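PDB 2XRH: protein HP0721 from Helicobacter pylori, which is a secreted protein of unknown function from the DUF1104 family, whose all-helical part described here binds nicotinic acid in the crystal. Local coordinates for residues Q29-Y34 with E82-G87; D18-A23 with K55-Y60. All coordinates share one frame; numbering follows the deposited sequence.

Interaction 1 of 2, residues Q29-Y34 with E82-G87. With NIO (nicotinic acid), chain B.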
loop_
_atom_site.group_PDB
_atom_site.type_symbol
_atom_site.label_atom_id
_atom_site.label_comp_id
_atom_site.label_asym_id
_atom_site.label_seq_id
_atom_site.Cartn_x
_atom_site.Cartn_y
_atom_site.Cartn_z
ATOM N N GLN A 29 0.761 -18.629 -1.102
ATOM C CA GLN A 29 1.488 -19.883 -1.306
ATOM C C GLN A 29 1.635 -20.233 -2.793
ATOM O O GLN A 29 2.452 -21.039 -3.141
ATOM C CB GLN A 29 0.814 -21.037 -0.554
ATOM C CG GLN A 29 -0.569 -21.377 -1.100
ATOM C CD GLN A 29 -1.388 -22.266 -0.213
ATOM O OE1 GLN A 29 -1.434 -23.465 -0.412
ATOM N NE2 GLN A 29 -2.052 -21.674 0.767
ATOM N N ASP A 30 0.803 -19.613 -3.647
ATOM C CA ASP A 30 0.807 -19.846 -5.103
ATOM C C ASP A 30 1.349 -18.665 -5.879
ATOM O O ASP A 30 1.438 -18.763 -7.113
ATOM C CB ASP A 30 -0.601 -20.148 -5.612
ATOM C CG ASP A 30 -1.190 -21.403 -5.005
ATOM O OD1 ASP A 30 -0.453 -22.415 -4.885
ATOM O OD2 ASP A 30 -2.405 -21.394 -4.672
ATOM N N ILE A 31 1.821 -17.632 -5.188
ATOM C CA ILE A 31 2.162 -16.382 -5.853
ATOM C C ILE A 31 3.420 -16.453 -6.690
ATOM O O ILE A 31 3.477 -15.819 -7.736
ATOM C CB ILE A 31 2.146 -15.117 -4.908
ATOM C CG1 ILE A 31 1.690 -13.863 -5.690
ATOM C CG2 ILE A 31 3.462 -14.907 -4.145
ATOM C CD1 ILE A 31 0.149 -13.922 -6.110
ATOM N N VAL A 32 4.427 -17.212 -6.256
ATOM C CA VAL A 32 5.640 -17.340 -7.060
ATOM C C VAL A 32 5.321 -18.048 -8.391
ATOM O O VAL A 32 5.728 -17.599 -9.454
ATOM C CB VAL A 32 6.785 -18.062 -6.277
ATOM C CG1 VAL A 32 7.933 -18.459 -7.193
ATOM C CG2 VAL A 32 7.290 -17.139 -5.168
ATOM N N ASP A 33 4.575 -19.131 -8.339
ATOM C CA ASP A 33 4.184 -19.834 -9.534
ATOM C C ASP A 33 3.312 -18.969 -10.437
ATOM O O ASP A 33 3.481 -18.957 -11.643
ATOM C CB ASP A 33 3.431 -21.114 -9.190
ATOM C CG ASP A 33 4.349 -22.234 -8.672
ATOM O OD1 ASP A 33 5.590 -22.121 -8.747
ATOM O OD2 ASP A 33 3.803 -23.227 -8.168
ATOM N N TYR A 34 2.403 -18.206 -9.845
ATOM C CA TYR A 34 1.564 -17.308 -10.634
ATOM C C TYR A 34 2.400 -16.266 -11.353
ATOM O O TYR A 34 2.206 -16.013 -12.541
ATOM C CB TYR A 34 0.576 -16.631 -9.699
ATOM C CG TYR A 34 -0.389 -15.641 -10.346
ATOM C CD1 TYR A 34 -1.377 -16.034 -11.208
ATOM C CD2 TYR A 34 -0.329 -14.290 -9.988
ATOM C CE1 TYR A 34 -2.271 -15.098 -11.768
ATOM C CE2 TYR A 34 -1.204 -13.375 -10.511
ATOM C CZ TYR A 34 -2.168 -13.760 -11.398
ATOM O OH TYR A 34 -3.044 -12.831 -11.920
ATOM N N GLU A 82 6.897 -11.498 1.092
ATOM C CA GLU A 82 7.762 -12.525 1.660
ATOM C C GLU A 82 7.891 -13.750 0.799
ATOM O O GLU A 82 9.010 -14.264 0.629
ATOM C CB GLU A 82 7.271 -12.878 3.042
ATOM C CG GLU A 82 7.480 -11.789 4.035
ATOM C CD GLU A 82 8.928 -11.355 4.097
ATOM O OE1 GLU A 82 9.734 -12.261 4.424
ATOM O OE2 GLU A 82 9.251 -10.140 3.799
ATOM N N ALA A 83 6.786 -14.220 0.233
ATOM C CA ALA A 83 6.835 -15.346 -0.670
ATOM C C ALA A 83 7.710 -15.029 -1.877
ATOM O O ALA A 83 8.479 -15.859 -2.316
ATOM C CB ALA A 83 5.432 -15.793 -1.101
ATOM N N LEU A 84 7.553 -13.845 -2.453
ATOM C CA LEU A 84 8.321 -13.491 -3.607
ATOM C C LEU A 84 9.811 -13.472 -3.260
ATOM O O LEU A 84 10.632 -13.921 -4.074
ATOM C CB LEU A 84 7.920 -12.123 -4.137
ATOM C CG LEU A 84 6.598 -12.131 -4.888
ATOM C CD1 LEU A 84 6.120 -10.631 -5.121
ATOM C CD2 LEU A 84 6.672 -12.907 -6.166
ATOM N N LYS A 85 10.142 -12.929 -2.092
ATOM C CA LYS A 85 11.550 -12.878 -1.599
ATOM C C LYS A 85 12.117 -14.282 -1.565
ATOM O O LYS A 85 13.225 -14.556 -2.095
ATOM C CB LYS A 85 11.653 -12.279 -0.203
ATOM C CG LYS A 85 11.193 -10.855 -0.000
ATOM C CD LYS A 85 11.593 -9.902 -1.099
ATOM C CE LYS A 85 10.521 -8.798 -1.340
ATOM N NZ LYS A 85 9.395 -9.251 -2.201
ATOM N N LYS A 86 11.357 -15.184 -0.978
ATOM C CA LYS A 86 11.830 -16.569 -0.793
ATOM C C LYS A 86 11.972 -17.318 -2.058
ATOM O O LYS A 86 12.775 -18.264 -2.131
ATOM C CB LYS A 86 10.860 -17.373 0.024
ATOM C CG LYS A 86 10.959 -17.059 1.420
ATOM C CD LYS A 86 10.389 -18.221 2.237
ATOM C CE LYS A 86 10.380 -17.788 3.641
ATOM N NZ LYS A 86 9.435 -16.695 3.852
ATOM N N GLY A 87 11.187 -16.945 -3.055
ATOM C CA GLY A 87 11.265 -17.548 -4.355
ATOM C C GLY A 87 12.298 -16.870 -5.208
ATOM O O GLY A 87 12.345 -17.119 -6.392
HETATM N N NIO B . 2.196 -11.000 -8.427
HETATM C C1 NIO B . 1.015 -10.888 -7.786
HETATM C C2 NIO B . 0.792 -9.831 -6.885
HETATM C C3 NIO B . 1.776 -8.923 -6.621
HETATM C C4 NIO B . 2.974 -9.070 -7.302
HETATM C C5 NIO B . 3.164 -10.120 -8.197
HETATM C C6 NIO B . -0.473 -9.758 -6.107
HETATM O O1 NIO B . -0.406 -9.237 -4.956
HETATM O O2 NIO B . -1.505 -10.264 -6.565
#
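Ile31 and Val32, in the first turn of helix 31-44, pack against Ala83, Leu84 and Gly87 at the C-terminal end of helix 70-86, where the closest pair of CA atoms, those of Val32 and Leu84, are 5.8 Å apart. Ile31 reaches in two directions. From its CB, the CG2 branch turns to the other helix and sits 3.7 Å from Ala83 CB, with Leu84 CG somewhat farther off. The second branch leads away from residues 82-87 to the ligand, while Ile31 also packs on Arg76 and Val80 earlier on that helix: CG1 lies 3.7 Å from C1 of the bound nicotinic acid, and the tip, CD1, comes 3.6 Å from the same ring carbon. Chi1 of -147° is well away from a staggered value and swings CG1 toward the ligand. Leu84 approaches the pyridine ring from the second helix, its CD1 4.1 Å from C4, while Arg76 hydrogen-bonds the ligand through NH1.

Val32 CG2 rests against the last turn of helix 70-86. It lies 3.3 Å from Ala83 O and 4.1 Å from Gly87 CA. That carbonyl is not left to the methyl group alone, since Gly87 N donates to Ala83 O over 3.0 Å in the last turn. Methyl groups of Ile31, Val32 and Ala83 carry the contact, meeting aliphatic carbons and one carbonyl oxygen. The chemistry implies a divided role at the pocket: Ile31 CG1 and CD1, with Leu84 CD1, offer the ligand an apolar wall, whereas Arg76 supplies a polar anchor.

Interaction 2 of 2, residues D18-A23 with K55-Y60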
loop_
_atom_site.group_PDB
_atom_site.type_symbol
_atom_site.label_atom_id
_atom_site.label_comp_id
_atom_site.label_asym_id
_atom_site.label_seq_id
_atom_site.Cartn_x
_atom_site.Cartn_y
_atom_site.Cartn_z
ATOM N N ASP A 18 -8.227 -16.001 -17.686
ATOM C CA ASP A 18 -8.406 -16.480 -16.336
ATOM C C ASP A 18 -7.246 -16.102 -15.439
ATOM O O ASP A 18 -7.460 -15.865 -14.248
ATOM C CB ASP A 18 -8.675 -17.990 -16.324
ATOM C CG ASP A 18 -10.045 -18.344 -16.867
ATOM O OD1 ASP A 18 -10.907 -17.433 -17.067
ATOM O OD2 ASP A 18 -10.250 -19.550 -17.113
ATOM N N LEU A 19 -6.023 -16.035 -15.958
ATOM C CA LEU A 19 -4.903 -15.556 -15.140
ATOM C C LEU A 19 -5.111 -14.094 -14.755
ATOM O O LEU A 19 -4.846 -13.686 -13.607
ATOM C CB LEU A 19 -3.565 -15.680 -15.864
ATOM C CG LEU A 19 -2.934 -17.066 -15.989
ATOM C CD1 LEU A 19 -1.665 -17.012 -16.845
ATOM C CD2 LEU A 19 -2.640 -17.701 -14.639
ATOM N N ALA A 20 -5.555 -13.275 -15.707
ATOM C CA ALA A 20 -5.865 -11.880 -15.375
ATOM C C ALA A 20 -6.973 -11.758 -14.322
ATOM O O ALA A 20 -6.839 -10.972 -13.374
ATOM C CB ALA A 20 -6.231 -11.094 -16.607
ATOM N N LYS A 21 -8.037 -12.545 -14.451
ATOM C CA LYS A 21 -9.200 -12.463 -13.561
ATOM C C LYS A 21 -8.901 -12.831 -12.104
ATOM O O LYS A 21 -9.621 -12.414 -11.215
ATOM C CB LYS A 21 -10.329 -13.329 -14.095
ATOM C CG LYS A 21 -11.025 -12.692 -15.271
ATOM C CD LYS A 21 -12.013 -13.623 -15.914
ATOM C CE LYS A 21 -12.818 -12.848 -16.942
ATOM N NZ LYS A 21 -13.824 -13.687 -17.599
ATOM N N MET A 22 -7.836 -13.578 -11.885
ATOM C CA MET A 22 -7.457 -13.991 -10.523
ATOM C C MET A 22 -6.469 -13.001 -9.896
ATOM O O MET A 22 -6.044 -13.190 -8.755
ATOM C CB MET A 22 -6.932 -15.410 -10.463
ATOM C CG MET A 22 -5.733 -15.644 -11.233
ATOM S SD MET A 22 -5.151 -17.369 -11.074
ATOM C CE MET A 22 -6.341 -18.231 -12.048
ATOM N N ALA A 23 -6.107 -11.934 -10.608
ATOM C CA ALA A 23 -5.175 -10.956 -10.037
ATOM C C ALA A 23 -5.712 -10.401 -8.734
ATOM O O ALA A 23 -6.844 -9.986 -8.611
ATOM C CB ALA A 23 -4.872 -9.815 -11.001
ATOM N N LYS A 55 -2.684 -3.976 -18.206
ATOM C CA LYS A 55 -3.819 -3.159 -17.803
ATOM C C LYS A 55 -4.928 -4.007 -17.211
ATOM O O LYS A 55 -5.541 -3.630 -16.187
ATOM C CB LYS A 55 -4.343 -2.340 -18.990
ATOM C CG LYS A 55 -5.474 -1.354 -18.683
ATOM C CD LYS A 55 -5.889 -0.658 -20.002
ATOM C CE LYS A 55 -6.898 0.465 -19.851
ATOM N NZ LYS A 55 -7.470 0.811 -21.177
ATOM N N GLN A 56 -5.212 -5.127 -17.829
ATOM C CA GLN A 56 -6.218 -6.050 -17.305
ATOM C C GLN A 56 -5.837 -6.585 -15.942
ATOM O O GLN A 56 -6.672 -6.663 -15.031
ATOM C CB GLN A 56 -6.479 -7.203 -18.268
ATOM C CG GLN A 56 -7.085 -6.773 -19.566
ATOM C CD GLN A 56 -8.378 -6.029 -19.327
ATOM O OE1 GLN A 56 -9.292 -6.578 -18.724
ATOM N NE2 GLN A 56 -8.442 -4.751 -19.743
ATOM N N LEU A 57 -4.561 -6.884 -15.763
ATOM C CA LEU A 57 -4.101 -7.400 -14.464
ATOM C C LEU A 57 -4.352 -6.330 -13.402
ATOM O O LEU A 57 -4.862 -6.624 -12.297
ATOM C CB LEU A 57 -2.620 -7.766 -14.484
ATOM C CG LEU A 57 -2.192 -9.027 -15.185
ATOM C CD1 LEU A 57 -0.666 -9.012 -15.283
ATOM C CD2 LEU A 57 -2.689 -10.227 -14.453
ATOM N N HIS A 58 -4.019 -5.080 -13.728
ATOM C CA HIS A 58 -4.250 -3.993 -12.782
ATOM C C HIS A 58 -5.746 -3.801 -12.495
ATOM O O HIS A 58 -6.156 -3.618 -11.344
ATOM C CB HIS A 58 -3.663 -2.675 -13.318
ATOM C CG HIS A 58 -2.150 -2.598 -13.308
ATOM N ND1 HIS A 58 -1.370 -3.114 -12.294
ATOM C CD2 HIS A 58 -1.278 -2.061 -14.206
ATOM C CE1 HIS A 58 -0.090 -2.912 -12.558
ATOM N NE2 HIS A 58 -0.003 -2.267 -13.714
ATOM N N GLU A 59 -6.561 -3.805 -13.549
ATOM C CA GLU A 59 -8.004 -3.616 -13.392
ATOM C C GLU A 59 -8.620 -4.700 -12.551
ATOM O O GLU A 59 -9.431 -4.430 -11.668
ATOM C CB GLU A 59 -8.697 -3.501 -14.733
ATOM C CG GLU A 59 -8.260 -2.233 -15.431
ATOM C CD GLU A 59 -8.985 -1.976 -16.724
ATOM O OE1 GLU A 59 -9.713 -2.870 -17.192
ATOM O OE2 GLU A 59 -8.823 -0.864 -17.272
ATOM N N TYR A 60 -8.261 -5.943 -12.810
ATOM C CA TYR A 60 -8.799 -7.040 -12.011
ATOM C C TYR A 60 -8.270 -7.024 -10.568
ATOM O O TYR A 60 -9.038 -7.286 -9.642
ATOM C CB TYR A 60 -8.567 -8.414 -12.687
ATOM C CG TYR A 60 -9.572 -8.658 -13.769
ATOM C CD1 TYR A 60 -10.894 -8.890 -13.475
ATOM C CD2 TYR A 60 -9.217 -8.528 -15.095
ATOM C CE1 TYR A 60 -11.813 -9.037 -14.459
ATOM C CE2 TYR A 60 -10.118 -8.698 -16.098
ATOM C CZ TYR A 60 -11.425 -8.935 -15.775
ATOM O OH TYR A 60 -12.385 -9.060 -16.723
#
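The backbones of Ala20 and Leu57 come close, CA to CA 4.9 Å, where the last turn of the short helix 16-21 and the residues after it lie against the middle of helix 47-65, a close helix-helix approach within the all-helical DUF1104 fold that is extended by Ala23 just after the shorter helix. The small side chains of Ala20 and Ala23 are consistent with the short distance. Leu57 presents one branch to both alanines: its CD2 is 3.7 Å from Ala20 CA and 4.1 Å from Ala23 CB. Ala23 CB also rests on the backbone of helix 47-65, 3.4 Å from Leu57 O. Leu57 also touches Met42 of helix 31-44, and Ala20 meets Phe53, one turn earlier on helix 47-65.

Toward the surface Tyr60 takes over. Its CB lies 3.2 Å from Ala20 O, an oxygen that accepts a bond from Ala23 N as the helix ends. With chi1 at -79°, CG is anti to the carbonyl carbon. The side chains of Tyr60 and Lys21 lie side by side and point the same way. The lysine chain is extended beyond CG, and its ammonium group forms a salt bridge with Glu17; Lys63 makes a cation-pi contact with the tyrosine. The methylene CG of Lys21 makes a CH-pi contact over one face of the Tyr60 ring, 4.0 Å from the centroid and 19° off the normal, displaced toward the rim near CE1 and CZ.

Interactions 1 and 2 lie on opposite sides of the chain's centre, 18 Å apart between centres, and share no helix; both are partly buried. Interaction 1 joins helices 31-44 and 70-86 through aliphatic groups and borders the nicotinic acid directly. Interaction 2 sets helix 16-21 on helix 47-65, passing from a buried alanine-leucine patch to an exposed lysine against an aromatic face. Tyr34 of segment 29-34 bridges them: its OH is 2.6 Å from Leu19 O, a probable hydrogen bond, and its ring packs on Met22. The segments alternate along the chain, and Tyr34, buried, joins segment 29-34 to the end of helix 16-21 and the turn after it.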